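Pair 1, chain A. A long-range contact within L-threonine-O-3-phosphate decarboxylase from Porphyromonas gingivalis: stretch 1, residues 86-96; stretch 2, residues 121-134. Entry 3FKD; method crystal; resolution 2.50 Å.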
# COMPACT_ATOMS: atom_id res chain seq x y z
N ALA A 86 -4.02 14.39 -6.43
CA ALA A 86 -3.28 15.62 -6.65
C ALA A 86 -4.04 16.63 -7.55
O ALA A 86 -3.70 17.82 -7.57
CB ALA A 86 -1.90 15.33 -7.22
N PHE A 87 -5.04 16.16 -8.30
CA PHE A 87 -5.74 17.01 -9.26
C PHE A 87 -7.27 16.91 -9.15
O PHE A 87 -7.98 16.92 -10.18
CB PHE A 87 -5.23 16.73 -10.69
CG PHE A 87 -3.78 17.08 -10.87
CD1 PHE A 87 -2.79 16.20 -10.50
CD2 PHE A 87 -3.41 18.34 -11.32
CE1 PHE A 87 -1.48 16.54 -10.62
CE2 PHE A 87 -2.08 18.68 -11.43
CZ PHE A 87 -1.11 17.78 -11.09
N ARG A 88 -7.76 16.85 -7.90
CA ARG A 88 -9.18 16.76 -7.55
C ARG A 88 -10.12 17.63 -8.38
O ARG A 88 -11.25 17.23 -8.69
CB ARG A 88 -9.40 17.11 -6.07
CG ARG A 88 -10.84 17.46 -5.74
CD ARG A 88 -11.09 17.19 -4.27
NE ARG A 88 -12.50 17.20 -3.87
CZ ARG A 88 -12.90 17.41 -2.60
NH1 ARG A 88 -12.00 17.64 -1.65
NH2 ARG A 88 -14.19 17.41 -2.28
N GLY A 89 -9.71 18.82 -8.74
CA GLY A 89 -10.59 19.58 -9.61
C GLY A 89 -10.89 19.02 -11.02
O GLY A 89 -11.88 19.42 -11.64
N SER A 90 -10.07 18.10 -11.49
CA SER A 90 -9.84 17.99 -12.93
C SER A 90 -10.92 17.33 -13.80
O SER A 90 -11.84 16.66 -13.31
CB SER A 90 -8.44 17.41 -13.20
OG SER A 90 -7.42 18.26 -12.63
N ARG A 91 -10.82 17.60 -15.10
CA ARG A 91 -11.66 16.96 -16.11
C ARG A 91 -10.83 15.91 -16.83
O ARG A 91 -9.75 16.19 -17.35
CB ARG A 91 -12.21 18.00 -17.09
CG ARG A 91 -13.09 19.01 -16.35
CD ARG A 91 -13.57 20.19 -17.17
NE ARG A 91 -14.42 21.01 -16.31
CZ ARG A 91 -14.89 22.22 -16.61
NH1 ARG A 91 -14.61 22.78 -17.79
NH2 ARG A 91 -15.66 22.86 -15.74
N SER A 92 -11.36 14.69 -16.83
CA SER A 92 -10.67 13.55 -17.39
C SER A 92 -11.44 12.89 -18.52
O SER A 92 -12.63 12.58 -18.38
CB SER A 92 -10.34 12.52 -16.30
OG SER A 92 -9.33 13.04 -15.48
N LEU A 93 -10.73 12.69 -19.63
CA LEU A 93 -11.16 11.90 -20.77
C LEU A 93 -10.61 10.49 -20.59
O LEU A 93 -9.40 10.30 -20.52
CB LEU A 93 -10.59 12.51 -22.08
CG LEU A 93 -11.07 11.97 -23.45
CD1 LEU A 93 -12.60 12.01 -23.55
CD2 LEU A 93 -10.45 12.71 -24.62
N ILE A 94 -11.49 9.51 -20.51
CA ILE A 94 -11.06 8.14 -20.36
C ILE A 94 -11.56 7.25 -21.54
O ILE A 94 -12.75 7.17 -21.80
CB ILE A 94 -11.57 7.58 -19.03
CG1 ILE A 94 -11.07 8.44 -17.84
CG2 ILE A 94 -11.17 6.15 -18.88
CD1 ILE A 94 -11.63 8.02 -16.48
N ALA A 95 -10.65 6.60 -22.25
CA ALA A 95 -11.07 5.63 -23.26
C ALA A 95 -11.64 4.38 -22.60
O ALA A 95 -11.15 3.95 -21.58
CB ALA A 95 -9.93 5.29 -24.17
N ILE A 96 -12.70 3.82 -23.16
CA ILE A 96 -13.29 2.59 -22.66
C ILE A 96 -13.49 1.60 -23.82
O ILE A 96 -13.55 1.98 -24.99
CB ILE A 96 -14.64 2.87 -22.00
CG1 ILE A 96 -15.46 3.84 -22.86
CG2 ILE A 96 -14.47 3.45 -20.61
CD1 ILE A 96 -16.95 3.80 -22.60
N ASP A 121 -10.60 6.52 -33.19
CA ASP A 121 -9.28 7.12 -33.10
C ASP A 121 -9.33 8.20 -32.04
O ASP A 121 -10.03 9.19 -32.20
CB ASP A 121 -8.87 7.70 -34.44
CG ASP A 121 -7.51 8.35 -34.40
OD1 ASP A 121 -6.84 8.27 -33.35
OD2 ASP A 121 -7.10 8.96 -35.42
N ILE A 122 -8.59 7.99 -30.96
CA ILE A 122 -8.57 8.96 -29.89
C ILE A 122 -7.95 10.29 -30.34
O ILE A 122 -8.21 11.34 -29.74
CB ILE A 122 -7.86 8.38 -28.67
CG1 ILE A 122 -6.61 7.62 -29.11
CG2 ILE A 122 -8.78 7.38 -27.97
CD1 ILE A 122 -5.48 8.51 -29.58
N GLY A 123 -7.17 10.23 -31.42
CA GLY A 123 -6.47 11.40 -31.92
C GLY A 123 -7.44 12.47 -32.40
O GLY A 123 -7.05 13.57 -32.78
N GLU A 124 -8.72 12.15 -32.30
CA GLU A 124 -9.77 12.82 -33.01
C GLU A 124 -10.99 12.91 -32.08
O GLU A 124 -12.12 13.05 -32.52
CB GLU A 124 -10.04 11.97 -34.24
CG GLU A 124 -11.03 12.44 -35.22
CD GLU A 124 -11.73 11.24 -35.75
OE1 GLU A 124 -11.74 10.25 -34.99
OE2 GLU A 124 -12.26 11.26 -36.90
N ALA A 125 -10.73 12.82 -30.79
CA ALA A 125 -11.72 13.06 -29.76
C ALA A 125 -11.69 14.54 -29.39
O ALA A 125 -10.91 15.31 -29.95
CB ALA A 125 -11.43 12.21 -28.54
N ASP A 126 -12.53 14.93 -28.43
CA ASP A 126 -12.60 16.34 -28.03
C ASP A 126 -11.76 16.64 -26.79
O ASP A 126 -12.19 16.38 -25.66
CB ASP A 126 -14.07 16.74 -27.79
CG ASP A 126 -14.28 18.24 -27.76
OD1 ASP A 126 -13.38 18.98 -28.23
OD2 ASP A 126 -15.35 18.68 -27.29
N PHE A 127 -10.59 17.23 -27.02
CA PHE A 127 -9.63 17.59 -25.96
C PHE A 127 -9.72 19.03 -25.44
O PHE A 127 -8.89 19.47 -24.64
CB PHE A 127 -8.20 17.36 -26.47
CG PHE A 127 -7.86 15.91 -26.64
CD1 PHE A 127 -7.92 15.32 -27.88
CD2 PHE A 127 -7.49 15.14 -25.55
CE1 PHE A 127 -7.61 14.00 -28.04
CE2 PHE A 127 -7.19 13.81 -25.70
CZ PHE A 127 -7.25 13.24 -26.95
N SER A 128 -10.75 19.74 -25.88
CA SER A 128 -10.87 21.18 -25.63
C SER A 128 -10.66 21.58 -24.19
O SER A 128 -9.79 22.41 -23.90
CB SER A 128 -12.22 21.67 -26.10
OG SER A 128 -12.51 21.07 -27.34
N ASN A 129 -11.46 21.02 -23.29
CA ASN A 129 -11.28 21.33 -21.86
C ASN A 129 -10.98 20.09 -21.03
O ASN A 129 -11.61 19.85 -19.99
CB ASN A 129 -12.49 22.07 -21.31
CG ASN A 129 -12.79 23.35 -22.07
OD1 ASN A 129 -12.10 24.36 -21.90
ND2 ASN A 129 -13.81 23.30 -22.93
N MSE A 130 -10.01 19.31 -21.51
CA MSE A 130 -9.60 18.06 -20.87
C MSE A 130 -8.29 18.25 -20.13
O MSE A 130 -7.26 18.52 -20.75
CB MSE A 130 -9.39 16.96 -21.91
CG MSE A 130 -10.64 16.36 -22.46
SE MSE A 130 -12.04 15.99 -21.11
CE MSE A 130 -13.27 15.16 -22.38
N ASP A 131 -8.29 18.08 -18.83
CA ASP A 131 -7.03 18.33 -18.16
C ASP A 131 -6.17 17.05 -18.21
O ASP A 131 -4.94 17.09 -18.28
CB ASP A 131 -7.26 18.90 -16.74
CG ASP A 131 -8.31 20.05 -16.73
OD1 ASP A 131 -8.24 20.96 -17.60
OD2 ASP A 131 -9.22 20.03 -15.87
N PHE A 132 -6.86 15.92 -18.24
CA PHE A 132 -6.20 14.64 -18.30
C PHE A 132 -6.88 13.75 -19.29
O PHE A 132 -8.09 13.79 -19.47
CB PHE A 132 -6.21 13.98 -16.92
CG PHE A 132 -5.40 14.72 -15.91
CD1 PHE A 132 -4.03 14.56 -15.84
CD2 PHE A 132 -6.02 15.61 -15.04
CE1 PHE A 132 -3.30 15.25 -14.91
CE2 PHE A 132 -5.29 16.32 -14.12
CZ PHE A 132 -3.93 16.14 -14.05
N CYS A 133 -6.04 12.95 -19.94
CA CYS A 133 -6.47 11.86 -20.78
C CYS A 133 -5.74 10.58 -20.36
O CYS A 133 -4.52 10.54 -20.28
CB CYS A 133 -6.18 12.19 -22.25
SG CYS A 133 -6.67 10.88 -23.35
N TRP A 134 -6.52 9.52 -20.13
CA TRP A 134 -6.02 8.29 -19.55
C TRP A 134 -5.97 7.13 -20.57
O TRP A 134 -7.00 6.59 -21.00
CB TRP A 134 -6.88 7.91 -18.33
CG TRP A 134 -6.90 8.96 -17.20
CD1 TRP A 134 -7.44 10.23 -17.24
CD2 TRP A 134 -6.41 8.80 -15.86
NE1 TRP A 134 -7.29 10.86 -16.02
CE2 TRP A 134 -6.69 10.00 -15.15
CE3 TRP A 134 -5.78 7.75 -15.18
CZ2 TRP A 134 -6.34 10.19 -13.82
CZ3 TRP A 134 -5.42 7.93 -13.85
CH2 TRP A 134 -5.71 9.16 -13.18

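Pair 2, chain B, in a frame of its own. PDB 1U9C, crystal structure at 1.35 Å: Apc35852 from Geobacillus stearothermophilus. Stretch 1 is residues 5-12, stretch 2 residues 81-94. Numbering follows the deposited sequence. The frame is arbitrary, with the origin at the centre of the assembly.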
# COMPACT_ATOMS: atom_id res chain seq x y z
N SER B 5 -17.45 13.63 6.42
CA SER B 5 -16.44 12.66 6.74
C SER B 5 -15.22 12.70 5.85
O SER B 5 -15.29 13.03 4.69
CB SER B 5 -17.01 11.26 6.62
OG SER B 5 -17.33 10.98 5.27
N LYS B 6 -14.11 12.35 6.44
CA LYS B 6 -12.88 12.14 5.67
C LYS B 6 -13.08 11.00 4.68
O LYS B 6 -13.86 10.06 4.89
CB LYS B 6 -11.77 11.81 6.66
CG LYS B 6 -11.42 12.92 7.66
CD LYS B 6 -10.76 14.11 6.97
CE LYS B 6 -10.38 15.24 7.94
NZ LYS B 6 -9.98 16.45 7.25
N ARG B 7 -12.31 11.08 3.62
CA ARG B 7 -12.39 10.16 2.49
C ARG B 7 -11.04 9.54 2.28
O ARG B 7 -10.01 10.20 2.22
CB ARG B 7 -12.83 10.85 1.22
CG ARG B 7 -14.19 11.59 1.24
CD ARG B 7 -14.64 12.08 -0.12
NE ARG B 7 -14.92 10.98 -1.05
CZ ARG B 7 -14.59 10.91 -2.36
NH1 ARG B 7 -13.90 11.85 -2.99
NH2 ARG B 7 -14.96 9.83 -3.04
N VAL B 8 -11.02 8.23 2.14
CA VAL B 8 -9.81 7.43 1.96
C VAL B 8 -9.90 6.67 0.64
O VAL B 8 -10.88 5.99 0.38
CB VAL B 8 -9.54 6.44 3.12
CG1 VAL B 8 -8.30 5.66 2.90
CG2 VAL B 8 -9.48 7.18 4.44
N LEU B 9 -8.85 6.78 -0.16
CA LEU B 9 -8.72 6.01 -1.40
C LEU B 9 -7.81 4.81 -1.12
O LEU B 9 -6.68 4.99 -0.68
CB LEU B 9 -8.07 6.87 -2.49
CG LEU B 9 -7.76 6.16 -3.80
CD1 LEU B 9 -9.02 5.70 -4.50
CD2 LEU B 9 -6.93 7.09 -4.68
N MET B 10 -8.30 3.60 -1.35
CA MET B 10 -7.46 2.40 -1.22
C MET B 10 -7.15 1.82 -2.58
O MET B 10 -8.10 1.77 -3.39
CB MET B 10 -8.15 1.35 -0.36
CG MET B 10 -8.43 1.87 1.07
SD MET B 10 -9.06 0.62 2.21
CE MET B 10 -7.57 -0.30 2.56
N VAL B 11 -5.90 1.50 -2.86
CA VAL B 11 -5.54 1.00 -4.19
C VAL B 11 -4.79 -0.30 -4.03
O VAL B 11 -3.80 -0.39 -3.33
CB VAL B 11 -4.69 2.01 -4.97
CG1 VAL B 11 -4.47 1.51 -6.40
CG2 VAL B 11 -5.31 3.39 -5.01
N VAL B 12 -5.29 -1.35 -4.70
CA VAL B 12 -4.70 -2.67 -4.65
C VAL B 12 -4.29 -3.18 -6.05
O VAL B 12 -4.72 -2.73 -7.09
CB VAL B 12 -5.65 -3.69 -3.96
CG1 VAL B 12 -5.96 -3.22 -2.57
CG2 VAL B 12 -6.94 -3.91 -4.79
N ARG B 81 -11.71 1.03 -11.24
CA ARG B 81 -10.46 1.12 -11.92
C ARG B 81 -9.83 2.45 -11.61
O ARG B 81 -10.40 3.50 -11.90
CB ARG B 81 -10.72 1.00 -13.41
CG ARG B 81 -9.50 1.04 -14.26
CD ARG B 81 -9.78 0.71 -15.72
NE ARG B 81 -10.77 1.58 -16.35
CZ ARG B 81 -10.47 2.67 -17.05
NH1 ARG B 81 -9.21 3.04 -17.23
NH2 ARG B 81 -11.44 3.41 -17.60
N LEU B 82 -8.61 2.46 -11.10
CA LEU B 82 -7.97 3.69 -10.72
C LEU B 82 -7.91 4.64 -11.93
O LEU B 82 -7.51 4.26 -12.99
CB LEU B 82 -6.55 3.41 -10.27
CG LEU B 82 -5.76 4.58 -9.71
CD1 LEU B 82 -6.38 5.08 -8.47
CD2 LEU B 82 -4.31 4.20 -9.59
N SER B 83 -8.19 5.90 -11.66
CA SER B 83 -8.19 7.00 -12.68
C SER B 83 -7.36 8.15 -12.15
O SER B 83 -7.22 8.36 -10.97
CB SER B 83 -9.63 7.48 -12.86
OG SER B 83 -9.73 8.65 -13.62
N LYS B 84 -6.88 8.99 -13.09
CA LYS B 84 -6.29 10.28 -12.67
C LYS B 84 -7.28 11.18 -11.94
O LYS B 84 -6.87 11.97 -11.09
CB LYS B 84 -5.66 10.99 -13.84
CG LYS B 84 -4.48 10.26 -14.38
CD LYS B 84 -3.68 11.05 -15.43
CE LYS B 84 -2.47 10.22 -15.90
NZ LYS B 84 -1.89 10.73 -17.17
N ASP B 85 -8.58 10.97 -12.14
CA ASP B 85 -9.61 11.68 -11.37
C ASP B 85 -9.48 11.42 -9.85
O ASP B 85 -9.86 12.21 -9.01
CB ASP B 85 -11.03 11.29 -11.85
CG ASP B 85 -11.34 11.76 -13.24
OD1 ASP B 85 -10.64 12.67 -13.73
OD2 ASP B 85 -12.28 11.28 -13.91
N ASP B 86 -8.98 10.24 -9.50
CA ASP B 86 -8.76 9.86 -8.07
C ASP B 86 -7.62 10.59 -7.40
O ASP B 86 -7.39 10.41 -6.20
CB ASP B 86 -8.56 8.37 -7.94
CG ASP B 86 -9.75 7.58 -8.40
OD1 ASP B 86 -10.93 7.91 -8.09
OD2 ASP B 86 -9.57 6.53 -9.08
N ALA B 87 -6.93 11.48 -8.17
CA ALA B 87 -5.87 12.29 -7.61
C ALA B 87 -6.38 13.36 -6.69
O ALA B 87 -5.60 13.88 -5.89
CB ALA B 87 -5.06 12.94 -8.69
N HIS B 88 -7.68 13.66 -6.75
CA HIS B 88 -8.27 14.70 -5.94
C HIS B 88 -9.56 14.20 -5.31
O HIS B 88 -10.15 13.19 -5.76
CB HIS B 88 -8.50 15.94 -6.80
CG HIS B 88 -7.22 16.53 -7.32
ND1 HIS B 88 -6.75 16.32 -8.59
CD2 HIS B 88 -6.27 17.25 -6.68
CE1 HIS B 88 -5.59 16.95 -8.74
NE2 HIS B 88 -5.27 17.51 -7.58
N GLY B 89 -9.93 14.82 -4.19
CA GLY B 89 -11.15 14.49 -3.46
C GLY B 89 -10.98 13.56 -2.27
O GLY B 89 -11.96 13.21 -1.63
N PHE B 90 -9.75 13.15 -1.96
CA PHE B 90 -9.45 12.23 -0.86
C PHE B 90 -8.46 12.83 0.10
O PHE B 90 -7.50 13.45 -0.32
CB PHE B 90 -8.89 10.94 -1.41
CG PHE B 90 -9.86 10.19 -2.24
CD1 PHE B 90 -10.83 9.42 -1.67
CD2 PHE B 90 -9.82 10.30 -3.63
CE1 PHE B 90 -11.79 8.81 -2.43
CE2 PHE B 90 -10.75 9.66 -4.42
CZ PHE B 90 -11.73 8.90 -3.81
N ASP B 91 -8.62 12.56 1.38
CA ASP B 91 -7.74 13.01 2.45
C ASP B 91 -6.54 12.14 2.62
O ASP B 91 -5.52 12.56 3.12
CB ASP B 91 -8.55 13.09 3.71
CG ASP B 91 -9.73 13.96 3.55
OD1 ASP B 91 -9.56 15.21 3.64
OD2 ASP B 91 -10.89 13.55 3.33
N ALA B 92 -6.64 10.87 2.21
CA ALA B 92 -5.57 9.88 2.37
C ALA B 92 -5.62 8.85 1.24
O ALA B 92 -6.75 8.52 0.77
CB ALA B 92 -5.59 9.15 3.72
N ILE B 93 -4.47 8.29 0.89
CA ILE B 93 -4.42 7.10 -0.01
C ILE B 93 -3.69 6.06 0.81
O ILE B 93 -2.72 6.31 1.54
CB ILE B 93 -3.70 7.45 -1.34
CG1 ILE B 93 -3.75 6.24 -2.27
CG2 ILE B 93 -2.28 7.91 -1.16
CD1 ILE B 93 -3.20 6.60 -3.68
N PHE B 94 -4.17 4.80 0.64
CA PHE B 94 -3.63 3.64 1.33
C PHE B 94 -3.33 2.53 0.32
O PHE B 94 -4.24 2.12 -0.39
CB PHE B 94 -4.65 3.17 2.37
CG PHE B 94 -4.09 2.22 3.39
CD1 PHE B 94 -3.70 2.66 4.64
CD2 PHE B 94 -3.86 0.87 3.09
CE1 PHE B 94 -3.14 1.80 5.56
CE2 PHE B 94 -3.29 0.03 4.02
CZ PHE B 94 -2.94 0.52 5.25
O HOH W 1 -7.78 16.06 5.53
O HOH W 2 -12.48 12.20 -6.01

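Both pairs set two parallel strands side by side, their axes 4.6 Å apart at closest approach and inclined by 20° in pair 1 and 24° in pair 2. Fourteen central residues superpose with an RMSD of 1.0 Å. The bridges correspond: Ser A92 with Phe A132, Leu A93 with Cys A133 and Ile A94 with Trp A134 match Val B8 with Ala B92, Leu B9 with Ile B93 and Met B10 with Phe B94.

The matched leucines hold the register through their backbones. Leu A93 N donates to Phe A132 O (2.9 Å) and Leu A93 O accepts from Trp A134 N (3.0 Å); Leu B9 N donates to Ala B92 O (2.9 Å) and Leu B9 O accepts from Phe B94 N (2.8 Å). An aspartate marks the strand entrance in both. Its carboxylate reaches back to a backbone amide, Arg A91 N to Asp A131 OD2 at 3.0 Å and Arg B7 N to Asp B91 OD2 at 2.9 Å, while its own amide binds the same arginine's carbonyl: Asp A131 N to Arg A91 O is 2.8 Å, Asp B91 N to Arg B7 O 2.9 Å. A short side chain with an acceptor at its tip suits this closed pairing.

Around the leucine, the partners differ. In pair 1 Leu A93 CD1 meets Met A130 CE (3.4 Å, a selenomethionine), and Leu A93 CD2 lies over a face of the Phe A127 ring, 3.6 Å from Phe A127 CE2. In pair 2 Phe B90 takes the position of Met A130, and its flat ring offers two surfaces: Leu B9 CB covers one face, 3.8 Å from Phe B90 CG, and the Arg B7 guanidinium covers the opposite face in an off-centre cation-pi contact. Arg B7 NH1 also donates to Gly B89 O (2.7 Å). Gly B89 suits its positive phi, and a CB there would crowd Arg B7 NH1; Asn A129, its counterpart, has a negative phi and packs its CB at the guanidinium edge of Arg A91.

On the face that carries Ser A92, Phe A132, Ile A94 and Trp A134, pair 1 combines aromatic bulk with polarity. Trp A134 NE1 donates a hydrogen bond to Ser A92 OG (3.0 Å), whose hydroxyl, though less surely placed, gives the indole NH a partner within the sheet, while the edge of Phe A132 meets the face of Phe A87. Pair 2 is aliphatic at the first bridge, where Val B8 CG2 lies 4.4 Å from Ala B92 CB; beyond it, flexible Met B10 brings CE to 3.9 Å from Phe B94 CD2.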